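Local structure of histone-lysine N-methyltransferase SETMAR (Homo sapiens, 3BO5) at residues 211-216 with 280-285. The protein transfers methyl groups from S-adenosyl-L-methionine to histone H3 through its SET domain and, as a transposase fusion, takes part in DNA double-strand break repair. The protein carries 2 engineered substitutions. Sequence-based numbering, arbitrary orientation.
Sequences HSCEPN and SCTAFL. With ZN (zinc ion), chain E; SAH (S-adenosyl-L-homocysteine), chain F.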
loop_
_atom_site.group_PDB
_atom_site.type_symbol
_atom_site.label_atom_id
_atom_site.label_comp_id
_atom_site.label_asym_id
_atom_site.label_seq_id
_atom_site.Cartn_x
_atom_site.Cartn_y
_atom_site.Cartn_z
ATOM N N HIS A 211 10.447 1.609 -6.470
ATOM C CA HIS A 211 9.717 1.641 -7.706
ATOM C C HIS A 211 10.319 0.659 -8.708
ATOM O O HIS A 211 11.490 0.441 -8.787
ATOM C CB HIS A 211 10.018 3.032 -8.344
ATOM C CG HIS A 211 9.574 3.127 -9.749
ATOM N ND1 HIS A 211 8.240 3.225 -10.098
ATOM C CD2 HIS A 211 10.279 3.112 -10.912
ATOM C CE1 HIS A 211 8.145 3.256 -11.428
ATOM N NE2 HIS A 211 9.374 3.153 -11.938
ATOM N N SER A 212 9.460 0.117 -9.532
ATOM C CA SER A 212 9.929 -0.553 -10.701
ATOM C C SER A 212 9.069 -0.181 -11.874
ATOM O O SER A 212 7.876 -0.038 -11.697
ATOM C CB SER A 212 9.846 -2.054 -10.487
ATOM O OG SER A 212 10.215 -2.688 -11.753
ATOM N N CYS A 213 9.679 -0.086 -13.079
ATOM C CA CYS A 213 8.932 0.141 -14.295
ATOM C C CYS A 213 8.133 -1.099 -14.703
ATOM O O CYS A 213 7.256 -1.016 -15.554
ATOM C CB CYS A 213 9.991 0.519 -15.371
ATOM S SG CYS A 213 10.653 2.161 -15.007
ATOM N N GLU A 214 8.532 -2.241 -14.133
ATOM C CA GLU A 214 7.832 -3.507 -14.362
ATOM C C GLU A 214 7.703 -4.135 -13.002
ATOM O O GLU A 214 8.362 -5.109 -12.676
ATOM C CB GLU A 214 8.623 -4.431 -15.288
ATOM C CG GLU A 214 8.622 -4.000 -16.710
ATOM C CD GLU A 214 9.464 -4.924 -17.602
ATOM O OE1 GLU A 214 9.779 -6.084 -17.184
ATOM O OE2 GLU A 214 9.807 -4.451 -18.716
ATOM N N PRO A 215 6.790 -3.583 -12.219
ATOM C CA PRO A 215 6.773 -4.009 -10.827
ATOM C C PRO A 215 6.067 -5.300 -10.634
ATOM O O PRO A 215 5.372 -5.789 -11.516
ATOM C CB PRO A 215 5.951 -2.902 -10.175
ATOM C CG PRO A 215 5.000 -2.477 -11.248
ATOM C CD PRO A 215 5.833 -2.484 -12.479
ATOM N N ASN A 216 6.130 -5.791 -9.392
ATOM C CA ASN A 216 5.406 -7.043 -9.115
ATOM C C ASN A 216 4.238 -6.896 -8.174
ATOM O O ASN A 216 3.608 -7.898 -7.834
ATOM C CB ASN A 216 6.356 -8.149 -8.606
ATOM C CG ASN A 216 7.171 -7.759 -7.410
ATOM O OD1 ASN A 216 6.892 -6.738 -6.732
ATOM N ND2 ASN A 216 8.241 -8.563 -7.109
ATOM N N SER A 280 11.772 -2.634 -19.918
ATOM C CA SER A 280 11.055 -1.444 -20.352
ATOM C C SER A 280 11.386 -0.223 -19.483
ATOM O O SER A 280 10.639 0.756 -19.519
ATOM C CB SER A 280 9.544 -1.676 -20.347
ATOM O OG SER A 280 9.050 -1.894 -19.040
ATOM N N CYS A 281 12.477 -0.282 -18.701
ATOM C CA CYS A 281 12.817 0.910 -17.857
ATOM C C CYS A 281 12.805 2.209 -18.649
ATOM O O CYS A 281 13.294 2.249 -19.803
ATOM C CB CYS A 281 14.138 0.753 -17.152
ATOM S SG CYS A 281 14.463 2.040 -15.874
ATOM N N THR A 282 12.227 3.263 -18.075
ATOM C CA THR A 282 12.172 4.559 -18.757
ATOM C C THR A 282 13.395 5.387 -18.384
ATOM O O THR A 282 13.580 6.499 -18.943
ATOM C CB THR A 282 10.973 5.321 -18.259
ATOM O OG1 THR A 282 11.120 5.512 -16.839
ATOM C CG2 THR A 282 9.708 4.559 -18.555
ATOM N N ALA A 283 14.212 4.882 -17.444
ATOM C CA ALA A 283 15.411 5.513 -16.888
ATOM C C ALA A 283 15.106 6.647 -15.898
ATOM O O ALA A 283 16.052 7.234 -15.337
ATOM C CB ALA A 283 16.386 6.050 -18.045
ATOM N N PHE A 284 13.830 6.953 -15.663
ATOM C CA PHE A 284 13.540 7.950 -14.637
ATOM C C PHE A 284 12.468 7.481 -13.676
ATOM O O PHE A 284 11.507 6.777 -14.046
ATOM C CB PHE A 284 13.368 9.409 -15.127
ATOM C CG PHE A 284 11.940 10.053 -14.860
ATOM C CD1 PHE A 284 10.812 9.608 -15.493
ATOM C CD2 PHE A 284 11.806 11.153 -14.018
ATOM C CE1 PHE A 284 9.552 10.193 -15.270
ATOM C CE2 PHE A 284 10.556 11.745 -13.766
ATOM C CZ PHE A 284 9.436 11.282 -14.406
ATOM N N LEU A 285 12.648 7.908 -12.434
ATOM C CA LEU A 285 11.713 7.598 -11.409
ATOM C C LEU A 285 10.532 8.538 -11.579
ATOM O O LEU A 285 10.704 9.782 -11.503
ATOM C CB LEU A 285 12.456 7.762 -10.054
ATOM C CG LEU A 285 12.452 6.806 -8.929
ATOM C CD1 LEU A 285 12.702 5.407 -9.503
ATOM C CD2 LEU A 285 13.509 7.305 -7.981
HETATM ZN ZN ZN E . 12.903 1.657 -14.216
HETATM N N SAH F . 14.903 3.240 -0.938
HETATM C CA SAH F . 14.014 3.877 0.087
HETATM C CB SAH F . 12.629 3.193 0.167
HETATM C CG SAH F . 11.745 3.702 -0.986
HETATM S SD SAH F . 11.303 5.451 -0.775
HETATM C C SAH F . 14.748 3.858 1.447
HETATM O O SAH F . 15.930 3.537 1.516
HETATM O OXT SAH F . 14.073 4.177 2.480
HETATM C "C5'" SAH F . 11.710 6.077 -2.416
HETATM C "C4'" SAH F . 13.197 6.329 -2.653
HETATM O "O4'" SAH F . 13.898 5.106 -2.893
HETATM C "C3'" SAH F . 13.472 7.147 -3.880
HETATM O "O3'" SAH F . 13.365 8.568 -3.588
HETATM C "C2'" SAH F . 14.867 6.755 -4.269
HETATM O "O2'" SAH F . 15.850 7.267 -3.350
HETATM C "C1'" SAH F . 14.823 5.266 -3.986
HETATM N N9 SAH F . 14.263 4.482 -5.105
HETATM C C8 SAH F . 13.087 3.737 -5.129
HETATM N N7 SAH F . 13.003 3.117 -6.290
HETATM C C5 SAH F . 14.102 3.397 -7.022
HETATM C C6 SAH F . 14.465 3.016 -8.331
HETATM N N6 SAH F . 13.801 2.168 -9.119
HETATM N N1 SAH F . 15.662 3.564 -8.781
HETATM C C2 SAH F . 16.411 4.402 -8.015
HETATM N N3 SAH F . 16.107 4.781 -6.723
HETATM C C4 SAH F . 14.902 4.296 -6.311
#
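The post-SET zinc site ties the SET-domain loop carrying Cys213 to the C-terminal loop carrying Cys281, beside the cofactor's adenine. Zinc is held by Cys213 SG at 2.4 Å and Cys281 SG at 2.3 Å, with Cys274 and Cys276 completing the four thiolates. Cys213 SG also accepts from the ring of His211, NE2 lying 3.5 Å away, and more weakly from the backbone N of Thr282; both donors would probably temper the charge on the sulfur. At one end, Glu214, extended beyond CG (chi2 178°), carries a single oxygen across to Ser280. Glu214 OE2 accepts Ser280 OG at 2.7 Å on its anti lone pair, and Ser280 N from above the carboxylate plane (38° out of it). An alanine in place of Glu214 would probably leave Ser280 OG and N without this shared acceptor and the hydroxyl free to turn. On the cofactor side, Leu285 CD1 meets His211 CD2 obliquely at 3.6 Å, the two side chains sliding past each other in opposite directions, while His211 ND1 is bonded to Tyr249 N. The His211 backbone pairs with the adenine of S-adenosylhomocysteine: His211 O accepts from N6 at 2.9 Å, and His211 N donates to N7 at 3.0 Å.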